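Local atomic coordinates of NIF3-related protein (Bacillus cereus, PDB entry 2GX8), a protein that is of unknown function but belongs to the NIF3 family, binds a pair of zinc ions in a conserved dimetal motif and carries a putative regulatory domain. Residues K295-V300 with N351-G356; V307-V312 with G328-V333; G146-E151 with Y274-M279; K319-A324 with H343-L348. All blocks are in the same frame, centred on the assembly; numbering follows the deposited sequence.

Interaction 1: K295-V300 with N351-G356; sequences KGARVV and NIVDPG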
loop_
_atom_site.group_PDB
_atom_site.type_symbol
_atom_site.label_atom_id
_atom_site.label_comp_id
_atom_site.label_asym_id
_atom_site.label_seq_id
_atom_site.Cartn_x
_atom_site.Cartn_y
_atom_site.Cartn_z
ATOM N N LYS C 295 -25.949 -33.603 -12.815
ATOM C CA LYS C 295 -25.561 -34.947 -13.187
ATOM C C LYS C 295 -24.436 -35.507 -12.328
ATOM O O LYS C 295 -24.385 -36.700 -12.068
ATOM C CB LYS C 295 -25.280 -35.006 -14.688
ATOM C CG LYS C 295 -26.494 -34.525 -15.527
ATOM C CD LYS C 295 -27.777 -35.382 -15.255
ATOM C CE LYS C 295 -29.083 -34.743 -15.806
ATOM N NZ LYS C 295 -29.408 -33.411 -15.172
ATOM N N GLY C 296 -23.548 -34.654 -11.850
ATOM C CA GLY C 296 -22.470 -35.122 -10.990
ATOM C C GLY C 296 -22.085 -34.146 -9.898
ATOM O O GLY C 296 -22.430 -32.978 -9.956
ATOM N N ALA C 297 -21.372 -34.632 -8.886
ATOM C CA ALA C 297 -20.866 -33.775 -7.802
ATOM C C ALA C 297 -19.527 -34.333 -7.313
ATOM O O ALA C 297 -19.170 -35.461 -7.655
ATOM C CB ALA C 297 -21.875 -33.681 -6.624
ATOM N N ARG C 298 -18.776 -33.533 -6.554
ATOM C CA ARG C 298 -17.548 -33.999 -5.896
ATOM C C ARG C 298 -17.870 -33.986 -4.410
ATOM O O ARG C 298 -18.560 -33.072 -3.919
ATOM C CB ARG C 298 -16.354 -33.089 -6.197
ATOM C CG ARG C 298 -16.031 -33.013 -7.660
ATOM C CD ARG C 298 -14.821 -32.127 -7.938
ATOM N NE ARG C 298 -15.100 -30.757 -7.590
ATOM C CZ ARG C 298 -14.166 -29.836 -7.400
ATOM N NH1 ARG C 298 -12.883 -30.170 -7.506
ATOM N NH2 ARG C 298 -14.506 -28.594 -7.071
ATOM N N VAL C 299 -17.384 -34.990 -3.696
ATOM C CA VAL C 299 -17.637 -35.119 -2.284
ATOM C C VAL C 299 -16.349 -35.233 -1.466
ATOM O O VAL C 299 -15.453 -35.998 -1.812
ATOM C CB VAL C 299 -18.496 -36.383 -2.006
ATOM C CG1 VAL C 299 -18.695 -36.572 -0.541
ATOM C CG2 VAL C 299 -19.850 -36.279 -2.687
ATOM N N VAL C 300 -16.276 -34.495 -0.366
ATOM C CA VAL C 300 -15.137 -34.585 0.524
ATOM C C VAL C 300 -15.598 -35.225 1.825
ATOM O O VAL C 300 -16.487 -34.705 2.470
ATOM C CB VAL C 300 -14.556 -33.198 0.866
ATOM C CG1 VAL C 300 -13.330 -33.346 1.765
ATOM C CG2 VAL C 300 -14.192 -32.460 -0.387
ATOM N N ASN C 351 -17.602 -32.389 6.145
ATOM C CA ASN C 351 -17.853 -33.018 4.876
ATOM C C ASN C 351 -18.285 -31.954 3.887
ATOM O O ASN C 351 -18.740 -30.885 4.288
ATOM C CB ASN C 351 -18.936 -34.052 5.027
ATOM C CG ASN C 351 -18.525 -35.176 5.931
ATOM O OD1 ASN C 351 -17.330 -35.438 6.124
ATOM N ND2 ASN C 351 -19.497 -35.865 6.465
ATOM N N ILE C 352 -18.139 -32.248 2.602
ATOM C CA ILE C 352 -18.476 -31.289 1.583
ATOM C C ILE C 352 -19.092 -31.986 0.412
ATOM O O ILE C 352 -18.693 -33.082 0.072
ATOM C CB ILE C 352 -17.206 -30.548 1.061
ATOM C CG1 ILE C 352 -16.359 -30.060 2.245
ATOM C CG2 ILE C 352 -17.561 -29.439 0.055
ATOM C CD1 ILE C 352 -15.986 -28.665 2.172
ATOM N N VAL C 353 -20.111 -31.369 -0.163
ATOM C CA VAL C 353 -20.636 -31.821 -1.432
ATOM C C VAL C 353 -20.565 -30.579 -2.329
ATOM O O VAL C 353 -21.063 -29.555 -1.958
ATOM C CB VAL C 353 -22.064 -32.288 -1.354
ATOM C CG1 VAL C 353 -22.504 -32.660 -2.730
ATOM C CG2 VAL C 353 -22.199 -33.535 -0.372
ATOM N N ASP C 354 -19.953 -30.697 -3.500
ATOM C CA ASP C 354 -19.769 -29.583 -4.438
ATOM C C ASP C 354 -20.566 -29.952 -5.670
ATOM O O ASP C 354 -20.096 -30.694 -6.523
ATOM C CB ASP C 354 -18.285 -29.426 -4.797
ATOM C CG ASP C 354 -17.998 -28.262 -5.728
ATOM O OD1 ASP C 354 -18.932 -27.666 -6.299
ATOM O OD2 ASP C 354 -16.802 -27.898 -5.886
ATOM N N PRO C 355 -21.776 -29.409 -5.779
ATOM C CA PRO C 355 -22.586 -29.691 -6.944
ATOM C C PRO C 355 -22.272 -28.704 -8.068
ATOM O O PRO C 355 -22.857 -28.800 -9.131
ATOM C CB PRO C 355 -23.999 -29.458 -6.425
ATOM C CG PRO C 355 -23.852 -28.403 -5.345
ATOM C CD PRO C 355 -22.435 -28.472 -4.844
ATOM N N GLY C 356 -21.348 -27.767 -7.844
ATOM C CA GLY C 356 -20.985 -26.787 -8.853
ATOM C C GLY C 356 -21.635 -25.447 -8.573
ATOM O O GLY C 356 -22.756 -25.366 -8.048
HETATM O O HOH W 1 -22.497 -30.449 -11.098
HETATM O O HOH W 2 -17.849 -30.161 -8.589
#
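An antiparallel strand pair of the mixed sheet joins 298-300 to 351-354, with Arg-298 and Asp-354 side by side on one face as a buried salt bridge. Arg-298 NH2 donates to Asp-354 OD2 at 2.7 Å, coming from above the carboxylate plane, and the guanidinium and carboxylate planes stand 53° apart. The arginine chain bends at chi3 (-65°), which brings the guanidinium edge over to its neighbour. Both charged groups have a second partner in Met-337: its N donates to OD2 and its O accepts from NH2. A water links Arg-298 NE, 3.0 Å away, to Asp-354 O. The other carboxylate oxygen, OD1, takes the N-H of Gly-356 at 2.9 Å, an Asx turn that ties down the chain where the strand ends. Arg-298 and Asp-354 also exchange both backbone hydrogen bonds, as do Val-300 and Ile-352, whose CB atoms lie 3.8 Å apart on the face of the salt bridge. Val-299 and Val-353 form the non-hydrogen-bonded pair between them, their side chains on the face covered by helix 281-292. Along its other side, 298-300 pairs antiparallel with a strand of the second subunit, an arrangement typical of a beta sheet continued across a subunit interface.

Interaction 2: V307-V312 with G328-V333; sequences VRKVAV and GADVYV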
loop_
_atom_site.group_PDB
_atom_site.type_symbol
_atom_site.label_atom_id
_atom_site.label_comp_id
_atom_site.label_asym_id
_atom_site.label_seq_id
_atom_site.Cartn_x
_atom_site.Cartn_y
_atom_site.Cartn_z
ATOM N N VAL C 307 -24.933 -37.623 8.372
ATOM C CA VAL C 307 -25.134 -36.191 8.278
ATOM C C VAL C 307 -26.568 -35.826 8.620
ATOM O O VAL C 307 -27.520 -36.460 8.150
ATOM C CB VAL C 307 -24.754 -35.569 6.919
ATOM C CG1 VAL C 307 -23.275 -35.828 6.576
ATOM C CG2 VAL C 307 -25.661 -36.036 5.797
ATOM N N ARG C 308 -26.695 -34.776 9.434
ATOM C CA ARG C 308 -27.990 -34.281 9.877
ATOM C C ARG C 308 -28.120 -32.769 9.626
ATOM O O ARG C 308 -29.096 -32.331 9.006
ATOM C CB ARG C 308 -28.216 -34.631 11.347
ATOM C CG ARG C 308 -29.449 -33.986 11.972
ATOM C CD ARG C 308 -30.776 -34.622 11.552
ATOM N NE ARG C 308 -31.831 -34.221 12.491
ATOM C CZ ARG C 308 -33.129 -34.451 12.317
ATOM N NH1 ARG C 308 -33.555 -35.073 11.219
ATOM N NH2 ARG C 308 -34.003 -34.042 13.230
ATOM N N LYS C 309 -27.182 -31.960 10.115
ATOM C CA LYS C 309 -27.292 -30.540 9.767
ATOM C C LYS C 309 -26.385 -30.181 8.625
ATOM O O LYS C 309 -25.217 -30.559 8.584
ATOM C CB LYS C 309 -27.200 -29.565 10.941
ATOM C CG LYS C 309 -25.855 -29.237 11.473
ATOM C CD LYS C 309 -25.971 -28.326 12.708
ATOM C CE LYS C 309 -26.582 -26.966 12.413
ATOM N NZ LYS C 309 -26.620 -26.124 13.659
ATOM N N VAL C 310 -26.965 -29.407 7.710
ATOM C CA VAL C 310 -26.372 -29.042 6.453
ATOM C C VAL C 310 -26.216 -27.534 6.289
ATOM O O VAL C 310 -27.133 -26.767 6.581
ATOM C CB VAL C 310 -27.312 -29.506 5.313
ATOM C CG1 VAL C 310 -26.780 -29.111 3.937
ATOM C CG2 VAL C 310 -27.581 -31.006 5.395
ATOM N N ALA C 311 -25.050 -27.124 5.798
ATOM C CA ALA C 311 -24.785 -25.725 5.467
ATOM C C ALA C 311 -24.784 -25.620 3.941
ATOM O O ALA C 311 -24.294 -26.506 3.261
ATOM C CB ALA C 311 -23.426 -25.277 6.046
ATOM N N VAL C 312 -25.385 -24.584 3.388
ATOM C CA VAL C 312 -25.302 -24.378 1.917
ATOM C C VAL C 312 -24.976 -22.943 1.580
ATOM O O VAL C 312 -25.440 -22.043 2.241
ATOM C CB VAL C 312 -26.569 -24.865 1.139
ATOM C CG1 VAL C 312 -27.852 -24.373 1.790
ATOM C CG2 VAL C 312 -26.490 -24.468 -0.336
ATOM N N GLY C 328 -21.579 -25.933 13.524
ATOM C CA GLY C 328 -21.929 -27.343 13.682
ATOM C C GLY C 328 -22.385 -28.184 12.502
ATOM O O GLY C 328 -22.905 -29.268 12.711
ATOM N N ALA C 329 -22.170 -27.725 11.275
ATOM C CA ALA C 329 -22.564 -28.482 10.091
ATOM C C ALA C 329 -21.867 -29.810 10.067
ATOM O O ALA C 329 -20.747 -29.955 10.569
ATOM C CB ALA C 329 -22.226 -27.694 8.809
ATOM N N ASP C 330 -22.559 -30.791 9.500
ATOM C CA ASP C 330 -22.056 -32.150 9.330
ATOM C C ASP C 330 -21.515 -32.237 7.914
ATOM O O ASP C 330 -20.601 -33.028 7.641
ATOM C CB ASP C 330 -23.187 -33.170 9.485
ATOM C CG ASP C 330 -23.622 -33.353 10.921
ATOM O OD1 ASP C 330 -22.742 -33.444 11.812
ATOM O OD2 ASP C 330 -24.850 -33.443 11.161
ATOM N N VAL C 331 -22.094 -31.417 7.032
ATOM C CA VAL C 331 -21.760 -31.374 5.626
ATOM C C VAL C 331 -21.964 -29.948 5.105
ATOM O O VAL C 331 -22.842 -29.235 5.568
ATOM C CB VAL C 331 -22.653 -32.343 4.808
ATOM C CG1 VAL C 331 -24.072 -31.929 4.889
ATOM C CG2 VAL C 331 -22.226 -32.399 3.333
ATOM N N TYR C 332 -21.173 -29.551 4.123
ATOM C CA TYR C 332 -21.272 -28.208 3.548
ATOM C C TYR C 332 -21.448 -28.291 2.027
ATOM O O TYR C 332 -20.621 -28.850 1.345
ATOM C CB TYR C 332 -20.037 -27.398 3.971
ATOM C CG TYR C 332 -19.918 -25.943 3.481
ATOM C CD1 TYR C 332 -18.667 -25.413 3.173
ATOM C CD2 TYR C 332 -21.043 -25.105 3.332
ATOM C CE1 TYR C 332 -18.515 -24.076 2.743
ATOM C CE2 TYR C 332 -20.896 -23.732 2.873
ATOM C CZ TYR C 332 -19.627 -23.251 2.583
ATOM O OH TYR C 332 -19.406 -21.936 2.145
ATOM N N VAL C 333 -22.526 -27.719 1.503
ATOM C CA VAL C 333 -22.812 -27.749 0.074
ATOM C C VAL C 333 -22.484 -26.412 -0.555
ATOM O O VAL C 333 -23.224 -25.464 -0.360
ATOM C CB VAL C 333 -24.314 -28.000 -0.193
ATOM C CG1 VAL C 333 -24.597 -27.986 -1.684
ATOM C CG2 VAL C 333 -24.746 -29.295 0.413
#
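Asp-330 and Val-307 slide past each other in opposite directions, CB to CB at 3.8 Å, and this carries the carboxylate up to the backbone of the neighbouring strand. There Asp-330 OD2 accepts two N-H groups, Arg-308 N at 2.9 Å and Lys-309 N at 3.0 Å, which reach it from opposite faces of the carboxylate plane; the double grip restrains the rotation of the group. Lys-309 meets the turn before the strand: with CG between its own N and carbonyl carbon (chi1 80°), the methylenes run over Gly-328, CG lying 3.2 Å from Gly-328 O, while NZ bonds to Lys-327 O and Tyr-274 OH. Farther along, the side chains fall into parallel register. Val-310 and Val-331 point the same way, CG2 to CG1 at 3.7 Å, and Val-312 and Val-333 repeat this; Phe-284 of helix 281-292 packs on Val-310, Val-331 and Val-333. On the opposite face Ala-311 CB touches Tyr-332 CD2 at 3.6 Å, with Ala-311 O near the plane of the ring at its edge. Nearly straight backbone bonds, Ala-311 N to Val-331 O and Val-333 N to Ala-311 O, join the strands. With helix 321-326 as the connection, this is the parallel pairing of a beta-alpha-beta unit.

Interaction 3: G146-E151 with Y274-M279; sequences GLQNTE and YLQEEM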
loop_
_atom_site.group_PDB
_atom_site.type_symbol
_atom_site.label_atom_id
_atom_site.label_comp_id
_atom_site.label_asym_id
_atom_site.label_seq_id
_atom_site.Cartn_x
_atom_site.Cartn_y
_atom_site.Cartn_z
ATOM N N GLY C 146 -34.790 -29.209 1.115
ATOM C CA GLY C 146 -35.680 -29.644 2.188
ATOM C C GLY C 146 -35.131 -29.343 3.584
ATOM O O GLY C 146 -35.432 -30.048 4.544
ATOM N N LEU C 147 -34.321 -28.300 3.712
ATOM C CA LEU C 147 -33.766 -27.938 5.007
ATOM C C LEU C 147 -34.780 -27.155 5.848
ATOM O O LEU C 147 -35.484 -26.262 5.342
ATOM C CB LEU C 147 -32.481 -27.119 4.865
ATOM C CG LEU C 147 -31.235 -27.651 4.167
ATOM C CD1 LEU C 147 -30.084 -26.798 4.616
ATOM C CD2 LEU C 147 -30.929 -29.106 4.502
ATOM N N GLN C 148 -34.816 -27.485 7.139
ATOM C CA GLN C 148 -35.707 -26.859 8.120
ATOM C C GLN C 148 -34.951 -26.063 9.187
ATOM O O GLN C 148 -33.748 -26.276 9.403
ATOM C CB GLN C 148 -36.537 -27.933 8.762
ATOM C CG GLN C 148 -37.397 -28.601 7.742
ATOM C CD GLN C 148 -37.718 -30.002 8.111
ATOM O OE1 GLN C 148 -37.920 -30.327 9.285
ATOM N NE2 GLN C 148 -37.765 -30.867 7.105
ATOM N N ASN C 149 -35.663 -25.142 9.835
ATOM C CA ASN C 149 -35.089 -24.296 10.884
ATOM C C ASN C 149 -33.781 -23.657 10.444
ATOM O O ASN C 149 -32.757 -23.807 11.116
ATOM C CB ASN C 149 -34.877 -25.104 12.183
ATOM C CG ASN C 149 -36.164 -25.645 12.754
ATOM O OD1 ASN C 149 -36.198 -26.748 13.310
ATOM N ND2 ASN C 149 -37.245 -24.875 12.611
ATOM N N THR C 150 -33.808 -22.963 9.312
ATOM C CA THR C 150 -32.582 -22.356 8.794
ATOM C C THR C 150 -32.206 -21.041 9.472
ATOM O O THR C 150 -33.068 -20.324 9.989
ATOM C CB THR C 150 -32.587 -22.173 7.253
ATOM O OG1 THR C 150 -33.656 -21.308 6.862
ATOM C CG2 THR C 150 -32.717 -23.504 6.551
ATOM N N GLU C 151 -30.900 -20.781 9.485
ATOM C CA GLU C 151 -30.295 -19.566 10.017
ATOM C C GLU C 151 -29.274 -19.057 9.011
ATOM O O GLU C 151 -28.801 -19.816 8.200
ATOM C CB GLU C 151 -29.477 -19.887 11.247
ATOM C CG GLU C 151 -30.188 -20.303 12.464
ATOM C CD GLU C 151 -29.196 -20.441 13.613
ATOM O OE1 GLU C 151 -27.977 -20.246 13.353
ATOM O OE2 GLU C 151 -29.621 -20.736 14.757
ATOM N N TYR C 274 -31.469 -28.146 9.066
ATOM C CA TYR C 274 -31.512 -29.592 9.335
ATOM C C TYR C 274 -32.315 -30.414 8.344
ATOM O O TYR C 274 -33.433 -30.046 7.986
ATOM C CB TYR C 274 -32.110 -29.827 10.731
ATOM C CG TYR C 274 -31.278 -29.251 11.851
ATOM C CD1 TYR C 274 -31.522 -27.963 12.348
ATOM C CD2 TYR C 274 -30.225 -29.990 12.401
ATOM C CE1 TYR C 274 -30.734 -27.433 13.377
ATOM C CE2 TYR C 274 -29.437 -29.480 13.429
ATOM C CZ TYR C 274 -29.684 -28.207 13.910
ATOM O OH TYR C 274 -28.880 -27.732 14.940
ATOM N N LEU C 275 -31.761 -31.545 7.915
ATOM C CA LEU C 275 -32.518 -32.449 7.055
ATOM C C LEU C 275 -33.713 -32.995 7.844
ATOM O O LEU C 275 -33.738 -32.921 9.078
ATOM C CB LEU C 275 -31.648 -33.595 6.528
ATOM C CG LEU C 275 -30.510 -33.308 5.546
ATOM C CD1 LEU C 275 -29.689 -34.550 5.285
ATOM C CD2 LEU C 275 -31.007 -32.717 4.223
ATOM N N GLN C 276 -34.710 -33.521 7.135
ATOM C CA GLN C 276 -35.891 -34.128 7.763
ATOM C C GLN C 276 -35.524 -35.460 8.464
ATOM O O GLN C 276 -36.089 -35.815 9.515
ATOM C CB GLN C 276 -36.994 -34.334 6.702
ATOM C CG GLN C 276 -38.319 -35.018 7.173
ATOM C CD GLN C 276 -39.225 -34.120 8.025
ATOM O OE1 GLN C 276 -38.900 -32.960 8.322
ATOM N NE2 GLN C 276 -40.379 -34.656 8.409
ATOM N N GLU C 277 -34.596 -36.203 7.862
ATOM C CA GLU C 277 -34.092 -37.454 8.432
ATOM C C GLU C 277 -32.590 -37.582 8.187
ATOM O O GLU C 277 -32.075 -37.035 7.207
ATOM C CB GLU C 277 -34.838 -38.682 7.890
ATOM C CG GLU C 277 -36.149 -39.021 8.637
ATOM C CD GLU C 277 -36.778 -40.353 8.199
ATOM O OE1 GLU C 277 -36.448 -40.846 7.092
ATOM O OE2 GLU C 277 -37.619 -40.900 8.954
ATOM N N GLU C 278 -31.909 -38.294 9.093
ATOM C CA GLU C 278 -30.463 -38.545 9.018
ATOM C C GLU C 278 -30.176 -39.444 7.817
ATOM O O GLU C 278 -30.973 -40.324 7.486
ATOM C CB GLU C 278 -29.962 -39.216 10.308
ATOM C CG GLU C 278 -28.433 -39.259 10.510
ATOM C CD GLU C 278 -28.001 -40.172 11.673
ATOM O OE1 GLU C 278 -28.312 -41.395 11.621
ATOM O OE2 GLU C 278 -27.326 -39.688 12.633
ATOM N N MET C 279 -29.037 -39.198 7.173
ATOM C CA MET C 279 -28.561 -39.922 6.010
ATOM C C MET C 279 -27.051 -39.990 6.097
ATOM O O MET C 279 -26.429 -39.239 6.874
ATOM C CB MET C 279 -28.780 -39.107 4.734
ATOM C CG MET C 279 -30.151 -38.585 4.462
ATOM S SD MET C 279 -29.996 -37.716 2.915
ATOM C CE MET C 279 -31.649 -37.031 2.771
HETATM O O HOH W 3 -34.794 -32.588 4.515
#
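Gln-148 and Tyr-274 form an antiparallel hydrogen-bonded pair that fastens the chain leaving helix 137-145 to strand 270-280, within the large mixed sheet, where 270-280 also pairs with strand 306-313. Two backbone bonds make the pair, Gln-148 N to Tyr-274 O and Tyr-274 N to Gln-148 O, each 3.0 Å long. Within these residues it is the single bridge; the first chain turns a corner at Asn-149 and the second at Gln-276 and Glu-277.

The apolar contact across the pair is between two leucines. Leu-147 and Leu-275 approach at a slant and meet through their CD2 methyls at 3.6 Å, and both also pack on Val-310 of the neighbouring strand; Phe-284 of helix 281-292 adds to the packing round Leu-275. The Tyr-274 ring has Asn-149 CB near its plane at the edge, 4.4 Å from CD1, while its hydroxyl is bonded to Lys-309 NZ.

Polar side-chain contact comes from two glutamines. The Gln-148 chain is extended beyond CG, whereas Gln-276 bends at chi2 (74°), and their amide planes are 54° apart. Gln-148 NE2 donates to Gln-276 OE1 at 2.7 Å, the acceptor lying in the donor's amide plane.

Water completes the join where Gly-146 leaves its helix in a Schellman motif: one molecule donates to Gly-146 O at 2.6 Å and accepts from Gln-276 N at 2.8 Å.

Interaction 4: K319-A324 with H343-L348; sequences KYINQA and HDAMML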
loop_
_atom_site.group_PDB
_atom_site.type_symbol
_atom_site.label_atom_id
_atom_site.label_comp_id
_atom_site.label_asym_id
_atom_site.label_seq_id
_atom_site.Cartn_x
_atom_site.Cartn_y
_atom_site.Cartn_z
ATOM N N LYS C 319 -14.349 -19.686 1.403
ATOM C CA LYS C 319 -14.025 -18.866 2.561
ATOM C C LYS C 319 -14.837 -19.123 3.841
ATOM O O LYS C 319 -14.483 -18.611 4.902
ATOM C CB LYS C 319 -14.074 -17.378 2.174
ATOM C CG LYS C 319 -12.926 -16.964 1.271
ATOM C CD LYS C 319 -12.736 -15.440 1.266
ATOM C CE LYS C 319 -11.371 -15.058 0.643
ATOM N NZ LYS C 319 -11.044 -13.572 0.800
ATOM N N TYR C 320 -15.887 -19.937 3.750
ATOM C CA TYR C 320 -16.774 -20.167 4.894
ATOM C C TYR C 320 -16.778 -21.547 5.484
ATOM O O TYR C 320 -17.716 -21.917 6.179
ATOM C CB TYR C 320 -18.171 -19.726 4.539
ATOM C CG TYR C 320 -18.121 -18.288 4.095
ATOM C CD1 TYR C 320 -18.180 -17.959 2.759
ATOM C CD2 TYR C 320 -17.915 -17.272 5.021
ATOM C CE1 TYR C 320 -18.084 -16.601 2.337
ATOM C CE2 TYR C 320 -17.816 -15.940 4.635
ATOM C CZ TYR C 320 -17.902 -15.608 3.290
ATOM O OH TYR C 320 -17.800 -14.270 2.903
ATOM N N ILE C 321 -15.723 -22.310 5.249
ATOM C CA ILE C 321 -15.651 -23.628 5.836
ATOM C C ILE C 321 -15.524 -23.583 7.375
ATOM O O ILE C 321 -16.017 -24.488 8.047
ATOM C CB ILE C 321 -14.545 -24.513 5.179
ATOM C CG1 ILE C 321 -13.159 -23.980 5.498
ATOM C CG2 ILE C 321 -14.761 -24.585 3.655
ATOM C CD1 ILE C 321 -12.039 -24.953 5.219
ATOM N N ASN C 322 -14.884 -22.552 7.928
ATOM C CA ASN C 322 -14.698 -22.463 9.368
ATOM C C ASN C 322 -15.980 -22.115 10.055
ATOM O O ASN C 322 -16.277 -22.642 11.129
ATOM C CB ASN C 322 -13.586 -21.484 9.737
ATOM C CG ASN C 322 -12.216 -22.089 9.535
ATOM O OD1 ASN C 322 -11.624 -21.942 8.474
ATOM N ND2 ASN C 322 -11.751 -22.866 10.516
ATOM N N GLN C 323 -16.742 -21.251 9.403
ATOM C CA GLN C 323 -18.044 -20.836 9.887
ATOM C C GLN C 323 -18.978 -22.027 9.892
ATOM O O GLN C 323 -19.582 -22.347 10.903
ATOM C CB GLN C 323 -18.571 -19.682 9.015
ATOM C CG GLN C 323 -19.792 -18.946 9.562
ATOM C CD GLN C 323 -19.619 -18.232 10.947
ATOM O OE1 GLN C 323 -18.539 -18.207 11.558
ATOM N NE2 GLN C 323 -20.716 -17.663 11.436
ATOM N N ALA C 324 -19.048 -22.717 8.764
ATOM C CA ALA C 324 -19.871 -23.927 8.608
ATOM C C ALA C 324 -19.629 -24.958 9.715
ATOM O O ALA C 324 -20.578 -25.515 10.240
ATOM C CB ALA C 324 -19.663 -24.540 7.238
ATOM N N HIS C 343 -8.602 -29.918 1.800
ATOM C CA HIS C 343 -7.798 -30.587 2.850
ATOM C C HIS C 343 -8.060 -29.912 4.195
ATOM O O HIS C 343 -8.079 -30.577 5.218
ATOM C CB HIS C 343 -6.289 -30.606 2.547
ATOM C CG HIS C 343 -5.860 -31.790 1.750
ATOM N ND1 HIS C 343 -5.804 -33.066 2.285
ATOM C CD2 HIS C 343 -5.498 -31.908 0.458
ATOM C CE1 HIS C 343 -5.417 -33.915 1.352
ATOM N NE2 HIS C 343 -5.203 -33.236 0.236
ATOM N N ASP C 344 -8.256 -28.584 4.181
ATOM C CA ASP C 344 -8.551 -27.833 5.401
ATOM C C ASP C 344 -9.858 -28.323 5.979
ATOM O O ASP C 344 -9.971 -28.473 7.191
ATOM C CB ASP C 344 -8.663 -26.326 5.149
ATOM C CG ASP C 344 -7.316 -25.660 4.903
ATOM O OD1 ASP C 344 -6.284 -26.277 5.228
ATOM O OD2 ASP C 344 -7.297 -24.503 4.418
ATOM N N ALA C 345 -10.831 -28.607 5.113
ATOM C CA ALA C 345 -12.142 -29.105 5.554
ATOM C C ALA C 345 -12.065 -30.512 6.164
ATOM O O ALA C 345 -12.712 -30.765 7.176
ATOM C CB ALA C 345 -13.120 -29.068 4.435
ATOM N N MET C 346 -11.289 -31.418 5.567
ATOM C CA MET C 346 -11.118 -32.744 6.171
ATOM C C MET C 346 -10.500 -32.589 7.558
ATOM O O MET C 346 -10.922 -33.269 8.478
ATOM C CB MET C 346 -10.240 -33.667 5.339
ATOM C CG MET C 346 -10.455 -33.567 3.879
ATOM S SD MET C 346 -9.792 -34.939 2.952
ATOM C CE MET C 346 -8.560 -35.620 4.055
ATOM N N MET C 347 -9.517 -31.690 7.706
ATOM C CA MET C 347 -8.892 -31.395 9.020
ATOM C C MET C 347 -9.860 -30.800 10.046
ATOM O O MET C 347 -9.686 -30.996 11.241
ATOM C CB MET C 347 -7.642 -30.492 8.875
ATOM C CG MET C 347 -6.410 -31.279 8.425
ATOM S SD MET C 347 -4.850 -30.399 8.426
ATOM C CE MET C 347 -5.296 -29.120 7.270
ATOM N N LEU C 348 -10.860 -30.040 9.599
ATOM C CA LEU C 348 -11.859 -29.497 10.521
ATOM C C LEU C 348 -12.852 -30.599 10.918
ATOM O O LEU C 348 -13.484 -30.521 11.965
ATOM C CB LEU C 348 -12.640 -28.350 9.891
ATOM C CG LEU C 348 -11.925 -27.033 9.582
ATOM C CD1 LEU C 348 -12.867 -26.095 8.842
ATOM C CD2 LEU C 348 -11.398 -26.371 10.864
#
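The first torsion of Ile-321 (chi1 68°) sets CG1 between the backbone N and the carbonyl carbon, and chi2 (165°) then extends CD1 straight out to the facing helix. Leu-348 answers with CG anti to its carbonyl carbon (chi1 -68°), which swings its two methyls across to Ile-321 and Asn-322. The two hydrophobic side chains cross at about a right angle, CD1 of Ile-321 lying 3.9 Å from CD1 of Leu-348. The same isoleucine methyl reaches Asp-344 CB at 3.6 Å and, more loosely, Ala-345 CB at 4.3 Å, so it sits against one turn of helix 339-348 between Asp-344 and Leu-348. Helices 321-326 and 339-348 are the consecutive connections on one face of the parallel strands 306-313, 331-335 and 351-354, and this contact is where they pack together above the sheet. Tyr-332 of the middle strand and Leu-350 lie against Ile-321, extending the apolar cluster beneath it. Toward the outside, Asn-322 lays its amide across the leucine end, ND2 being 3.5 Å from Leu-348 CD2 in a van der Waals contact. Leu-348 CD1 also lies 3.6 Å from Ile-321 O. The carboxylate of Asp-344 has a different partner: OD2 is hydrogen-bonded to a bound HEPES molecule, probably from the crystallisation liquor.

In the fold
Interactions 1, 2 and 3 lie on one mixed sheet, where neighbouring strands run 270-280, 306-313, 331-335, 351-354 and 298-300. Interaction 3 therefore sits toward one side of this region and interaction 1 toward the other, with centres about 18 Å apart; interaction 2 lies between them, its centre about 9 Å from that of interaction 3 and about 13 Å from that of interaction 1. Interaction 4 packs the two connecting helices over the sheet, its centre about 11 Å from that of interaction 2, and touches interaction 1 through Ile-352 and Ala-345. Along the chain, interaction 3 closes first; the segments of interactions 2 and 4 then alternate within the span of interaction 1. Interactions 1 and 4 both touch the second subunit, so this sheet region contributes to the assembly.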